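Local coordinates for TPR repeat-containing protein (Cytophaga hutchinsonii, PDB 3U4T) that is of unknown function but, as a protein built of tetratricopeptide repeats, probably serves as a helical scaffold for binding other proteins, at residues Phe77-Lys82 against Gln96-Ala100; Gln150-Tyr154 against Trp181-Ala185. The protein carries 1 engineered substitution. All coordinates share one frame; numbering follows the deposited sequence.

Contact 1. Residues Phe77-Lys82 against Gln96-Ala100; sequences FEYYGK and QYQAA
Gln-96 leans across Tyr-80 and Phe-77 between two antiparallel helical segments, 77-82 and 96-100, whose axes approach to 7.6 Å. A bend at chi2 (-44°) folds its amide back toward the Tyr-80 ring; OE1 lies 3.2 Å from Tyr-80 CD2, with the amide and ring planes 55° apart. The same oxygen sits at the edge of the Phe-77 ring, 3.6 Å from its CD1. Phe-77 also packs on two alanines, CD1 against Ala-99 CB at 3.6 Å and CB against Ala-100 CB at 3.7 Å. Tyr-97 starts out pointing away from the other helix, yet its ring returns to lie along the backbone of Gly-81 and Lys-82, with OH 3.5 Å from Lys-82 CA and Glu-78 O at the ring edge. Gly-81 makes this possible, because a beta-carbon there would clash with Tyr-97 CE1. Shortening Gln-96 to an alanine would probably remove the amide that fills the space beside the Tyr-80 ring and leave the edge of Phe-77 without its polar neighbour. Phe-64 touches both of those rings, and Met-110 and Ile-114 of helix 109-120 back Tyr-97. Van der Waals fit, with small residues admitting large rings, thus joins the two helices here.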
loop_
_atom_site.group_PDB
_atom_site.type_symbol
_atom_site.label_atom_id
_atom_site.label_comp_id
_atom_site.label_asym_id
_atom_site.label_seq_id
_atom_site.Cartn_x
_atom_site.Cartn_y
_atom_site.Cartn_z
ATOM N N PHE A 77 7.503 -14.797 -12.512
ATOM C CA PHE A 77 6.231 -14.339 -13.080
ATOM C C PHE A 77 5.838 -13.021 -12.409
ATOM O O PHE A 77 5.358 -12.085 -13.068
ATOM C CB PHE A 77 5.140 -15.389 -12.862
ATOM C CG PHE A 77 5.318 -16.619 -13.690
ATOM C CD1 PHE A 77 4.772 -16.695 -14.971
ATOM C CD2 PHE A 77 6.077 -17.685 -13.217
ATOM C CE1 PHE A 77 4.980 -17.825 -15.772
ATOM C CE2 PHE A 77 6.294 -18.819 -14.007
ATOM C CZ PHE A 77 5.747 -18.886 -15.285
ATOM N N GLU A 78 6.055 -12.950 -11.098
ATOM C CA GLU A 78 5.741 -11.744 -10.335
ATOM C C GLU A 78 6.429 -10.522 -10.936
ATOM O O GLU A 78 5.778 -9.522 -11.229
ATOM C CB GLU A 78 6.165 -11.920 -8.879
ATOM C CG GLU A 78 6.268 -10.635 -8.096
ATOM C CD GLU A 78 6.693 -10.877 -6.665
ATOM O OE1 GLU A 78 7.519 -11.788 -6.425
ATOM O OE2 GLU A 78 6.212 -10.149 -5.780
ATOM N N TYR A 79 7.744 -10.610 -11.133
ATOM C CA TYR A 79 8.485 -9.500 -11.709
ATOM C C TYR A 79 8.138 -9.248 -13.170
ATOM O O TYR A 79 8.292 -8.134 -13.662
ATOM C CB TYR A 79 9.988 -9.712 -11.541
ATOM C CG TYR A 79 10.451 -9.315 -10.158
ATOM C CD1 TYR A 79 10.496 -10.243 -9.121
ATOM C CD2 TYR A 79 10.707 -7.980 -9.857
ATOM C CE1 TYR A 79 10.770 -9.848 -7.823
ATOM C CE2 TYR A 79 10.981 -7.575 -8.567
ATOM C CZ TYR A 79 11.006 -8.505 -7.555
ATOM O OH TYR A 79 11.231 -8.076 -6.277
ATOM N N TYR A 80 7.658 -10.272 -13.862
ATOM C CA TYR A 80 7.282 -10.083 -15.252
ATOM C C TYR A 80 6.110 -9.117 -15.218
ATOM O O TYR A 80 6.086 -8.133 -15.958
ATOM C CB TYR A 80 6.859 -11.403 -15.897
ATOM C CG TYR A 80 6.693 -11.315 -17.399
ATOM C CD1 TYR A 80 7.167 -10.211 -18.111
ATOM C CD2 TYR A 80 6.097 -12.352 -18.116
ATOM C CE1 TYR A 80 7.051 -10.143 -19.507
ATOM C CE2 TYR A 80 5.977 -12.293 -19.504
ATOM C CZ TYR A 80 6.454 -11.187 -20.189
ATOM O OH TYR A 80 6.309 -11.104 -21.549
ATOM N N GLY A 81 5.154 -9.403 -14.333
ATOM C CA GLY A 81 3.987 -8.553 -14.176
ATOM C C GLY A 81 4.333 -7.164 -13.661
ATOM O O GLY A 81 3.797 -6.159 -14.152
ATOM N N LYS A 82 5.215 -7.081 -12.667
ATOM C CA LYS A 82 5.591 -5.771 -12.158
ATOM C C LYS A 82 6.203 -4.964 -13.299
ATOM O O LYS A 82 5.955 -3.766 -13.424
ATOM C CB LYS A 82 6.614 -5.874 -11.029
ATOM C CG LYS A 82 6.082 -6.385 -9.710
ATOM C CD LYS A 82 7.169 -6.275 -8.646
ATOM C CE LYS A 82 6.778 -6.966 -7.354
ATOM N NZ LYS A 82 5.487 -6.473 -6.820
ATOM N N GLN A 96 0.222 -12.304 -15.444
ATOM C CA GLN A 96 1.473 -12.730 -14.833
ATOM C C GLN A 96 1.333 -12.810 -13.319
ATOM O O GLN A 96 1.946 -13.658 -12.674
ATOM C CB GLN A 96 2.598 -11.766 -15.194
ATOM C CG GLN A 96 2.863 -11.665 -16.678
ATOM C CD GLN A 96 2.864 -13.015 -17.339
ATOM O OE1 GLN A 96 3.585 -13.916 -16.926
ATOM N NE2 GLN A 96 2.043 -13.168 -18.368
ATOM N N TYR A 97 0.531 -11.920 -12.745
ATOM C CA TYR A 97 0.317 -11.952 -11.298
ATOM C C TYR A 97 -0.462 -13.205 -10.973
ATOM O O TYR A 97 -0.216 -13.850 -9.956
ATOM C CB TYR A 97 -0.475 -10.733 -10.783
ATOM C CG TYR A 97 0.275 -9.422 -10.826
ATOM C CD1 TYR A 97 1.659 -9.375 -10.633
ATOM C CD2 TYR A 97 -0.400 -8.222 -11.037
ATOM C CE1 TYR A 97 2.356 -8.160 -10.652
ATOM C CE2 TYR A 97 0.288 -7.000 -11.053
ATOM C CZ TYR A 97 1.663 -6.981 -10.859
ATOM O OH TYR A 97 2.347 -5.786 -10.865
ATOM N N GLN A 98 -1.401 -13.549 -11.846
ATOM C CA GLN A 98 -2.208 -14.730 -11.634
ATOM C C GLN A 98 -1.328 -15.944 -11.795
ATOM O O GLN A 98 -1.319 -16.835 -10.958
ATOM C CB GLN A 98 -3.342 -14.776 -12.636
ATOM C CG GLN A 98 -4.181 -16.033 -12.538
ATOM C CD GLN A 98 -4.825 -16.194 -11.174
ATOM O OE1 GLN A 98 -5.679 -15.405 -10.782
ATOM N NE2 GLN A 98 -4.411 -17.224 -10.439
ATOM N N ALA A 99 -0.559 -15.968 -12.871
ATOM C CA ALA A 99 0.336 -17.092 -13.121
ATOM C C ALA A 99 1.238 -17.393 -11.922
ATOM O O ALA A 99 1.467 -18.547 -11.579
ATOM C CB ALA A 99 1.184 -16.805 -14.343
ATOM N N ALA A 100 1.733 -16.341 -11.283
ATOM C CA ALA A 100 2.641 -16.476 -10.146
ATOM C C ALA A 100 2.027 -17.161 -8.935
ATOM O O ALA A 100 2.696 -17.916 -8.235
ATOM C CB ALA A 100 3.177 -15.110 -9.752
#

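Contact 2. Residues Gln150-Tyr154 against Trp181-Ala185; sequences QAYYY and WRARA
The helical segments 150-154 and 181-185 run nearly parallel, at 20°, but their axes stay 11.1 Å apart, so long side chains must bridge the space between them. Trp-181 does most of this. The edge of its six-membered ring is directed at the face of Tyr-153 in a T-shaped stack, centroids 5.4 Å apart and planes at 84°. Tyr-153 is placed for it by a CG anti to the backbone N (chi1 176°). Gln-150 comes over one face of the indole: its CG stands 4.1 Å from the centroid of the six-membered ring in a CH-pi contact, while Gln-150 NE2 is 3.3 Å from Trp-181 CZ2. On the opposite face lies Arg-184 NH1 from the indole's own helix; the guanidinium is paired through NE with Glu-222. Tyr-154 OH meets the ring edge, 3.9 Å from Trp-181 CH2. Beyond the rings, one water links the helices, 2.9 Å from Tyr-153 OH and donating to Arg-184 O at 3.0 Å. Phe-165 and Tyr-146 add further rings around the indole. Two near-parallel helices with one helix, 158-171, between them in sequence are consistent with stacked helical hairpins in a tetratricopeptide-type superhelix; helix 142-154 belongs to a tetratricopeptide repeat.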
loop_
_atom_site.group_PDB
_atom_site.type_symbol
_atom_site.label_atom_id
_atom_site.label_comp_id
_atom_site.label_asym_id
_atom_site.label_seq_id
_atom_site.Cartn_x
_atom_site.Cartn_y
_atom_site.Cartn_z
ATOM N N GLN A 150 -10.034 -0.087 3.082
ATOM C CA GLN A 150 -10.110 1.068 2.217
ATOM C C GLN A 150 -10.984 0.735 1.018
ATOM O O GLN A 150 -11.765 1.571 0.558
ATOM C CB GLN A 150 -8.721 1.467 1.740
ATOM C CG GLN A 150 -7.822 1.998 2.838
ATOM C CD GLN A 150 -6.485 2.426 2.296
ATOM O OE1 GLN A 150 -5.661 1.599 1.928
ATOM N NE2 GLN A 150 -6.271 3.729 2.218
ATOM N N ALA A 151 -10.858 -0.482 0.499
ATOM C CA ALA A 151 -11.676 -0.855 -0.652
ATOM C C ALA A 151 -13.139 -0.797 -0.242
ATOM O O ALA A 151 -13.958 -0.241 -0.962
ATOM C CB ALA A 151 -11.319 -2.245 -1.144
ATOM N N TYR A 152 -13.459 -1.368 0.919
ATOM C CA TYR A 152 -14.829 -1.351 1.433
ATOM C C TYR A 152 -15.328 0.089 1.592
ATOM O O TYR A 152 -16.418 0.434 1.147
ATOM C CB TYR A 152 -14.903 -2.059 2.793
ATOM C CG TYR A 152 -14.824 -3.567 2.749
ATOM C CD1 TYR A 152 -15.523 -4.295 1.785
ATOM C CD2 TYR A 152 -14.104 -4.272 3.711
ATOM C CE1 TYR A 152 -15.510 -5.686 1.781
ATOM C CE2 TYR A 152 -14.085 -5.670 3.719
ATOM C CZ TYR A 152 -14.790 -6.369 2.752
ATOM O OH TYR A 152 -14.769 -7.745 2.758
ATOM N N TYR A 153 -14.515 0.923 2.230
ATOM C CA TYR A 153 -14.859 2.321 2.470
ATOM C C TYR A 153 -15.265 3.051 1.204
ATOM O O TYR A 153 -16.315 3.686 1.144
ATOM C CB TYR A 153 -13.669 3.056 3.093
ATOM C CG TYR A 153 -13.887 4.542 3.296
ATOM C CD1 TYR A 153 -14.480 5.030 4.464
ATOM C CD2 TYR A 153 -13.471 5.463 2.336
ATOM C CE1 TYR A 153 -14.645 6.401 4.678
ATOM C CE2 TYR A 153 -13.634 6.839 2.532
ATOM C CZ TYR A 153 -14.220 7.303 3.708
ATOM O OH TYR A 153 -14.380 8.660 3.916
ATOM N N TYR A 154 -14.411 2.978 0.190
ATOM C CA TYR A 154 -14.697 3.664 -1.048
ATOM C C TYR A 154 -15.818 2.978 -1.794
ATOM O O TYR A 154 -16.375 3.540 -2.735
ATOM C CB TYR A 154 -13.422 3.778 -1.884
ATOM C CG TYR A 154 -12.480 4.806 -1.325
ATOM C CD1 TYR A 154 -12.850 6.144 -1.243
ATOM C CD2 TYR A 154 -11.217 4.446 -0.871
ATOM C CE1 TYR A 154 -11.977 7.102 -0.718
ATOM C CE2 TYR A 154 -10.339 5.395 -0.349
ATOM C CZ TYR A 154 -10.722 6.716 -0.275
ATOM O OH TYR A 154 -9.838 7.650 0.241
ATOM N N TRP A 181 -8.622 5.549 10.195
ATOM C CA TRP A 181 -9.612 4.912 9.320
ATOM C C TRP A 181 -10.886 4.480 10.014
ATOM O O TRP A 181 -11.954 4.516 9.410
ATOM C CB TRP A 181 -8.984 3.755 8.530
ATOM C CG TRP A 181 -8.178 4.292 7.374
ATOM C CD1 TRP A 181 -6.831 4.527 7.346
ATOM C CD2 TRP A 181 -8.697 4.806 6.139
ATOM N NE1 TRP A 181 -6.480 5.163 6.179
ATOM C CE2 TRP A 181 -7.606 5.347 5.421
ATOM C CE3 TRP A 181 -9.982 4.872 5.579
ATOM C CZ2 TRP A 181 -7.761 5.941 4.163
ATOM C CZ3 TRP A 181 -10.136 5.460 4.339
ATOM C CH2 TRP A 181 -9.027 5.993 3.644
ATOM N N ARG A 182 -10.786 4.075 11.276
ATOM C CA ARG A 182 -11.986 3.722 12.026
ATOM C C ARG A 182 -12.770 5.023 12.134
ATOM O O ARG A 182 -13.994 5.055 11.996
ATOM C CB ARG A 182 -11.653 3.252 13.434
ATOM C CG ARG A 182 -11.069 1.870 13.519
ATOM C CD ARG A 182 -11.545 1.221 14.813
ATOM N NE ARG A 182 -12.994 1.017 14.802
ATOM C CZ ARG A 182 -13.698 0.579 15.843
ATOM N NH1 ARG A 182 -13.089 0.304 16.990
ATOM N NH2 ARG A 182 -15.007 0.398 15.731
ATOM N N ALA A 183 -12.040 6.102 12.375
ATOM C CA ALA A 183 -12.659 7.412 12.498
ATOM C C ALA A 183 -13.410 7.720 11.207
ATOM O O ALA A 183 -14.600 8.018 11.227
ATOM C CB ALA A 183 -11.592 8.469 12.756
ATOM N N ARG A 184 -12.707 7.630 10.083
ATOM C CA ARG A 184 -13.297 7.899 8.783
ATOM C C ARG A 184 -14.463 6.970 8.468
ATOM O O ARG A 184 -15.481 7.397 7.931
ATOM C CB ARG A 184 -12.228 7.786 7.709
ATOM C CG ARG A 184 -11.214 8.904 7.789
ATOM C CD ARG A 184 -10.128 8.741 6.757
ATOM N NE ARG A 184 -9.269 9.915 6.632
ATOM C CZ ARG A 184 -8.192 9.944 5.861
ATOM N NH1 ARG A 184 -7.864 8.868 5.168
ATOM N NH2 ARG A 184 -7.456 11.039 5.772
ATOM N N ALA A 185 -14.319 5.705 8.817
ATOM C CA ALA A 185 -15.372 4.744 8.563
ATOM C C ALA A 185 -16.626 5.108 9.366
ATOM O O ALA A 185 -17.753 4.975 8.874
ATOM C CB ALA A 185 -14.895 3.362 8.934
HETATM O O HOH W 1 -15.879 9.784 6.164
#

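How the contacts relate
Contacts 1 and 2 follow one another along the chain and lie on opposite sides of its centre; their own centres are 29 Å apart, and their nearest atoms, about 16 Å apart, do not touch. They illustrate two levels of an all-helical array. Contact 1 joins helices 74-86 and 90-103, antiparallel neighbours in sequence, whereas contact 2 joins helices 142-154 and 176-189, which run the same way with helix 158-171 between them in sequence. Helix 109-120 connects the two regions: its Met-110 packs on contact 1 and its Tyr-119 on Gln-150 and Tyr-154 of contact 2. Both contacts appear to be structural packing within the solenoid.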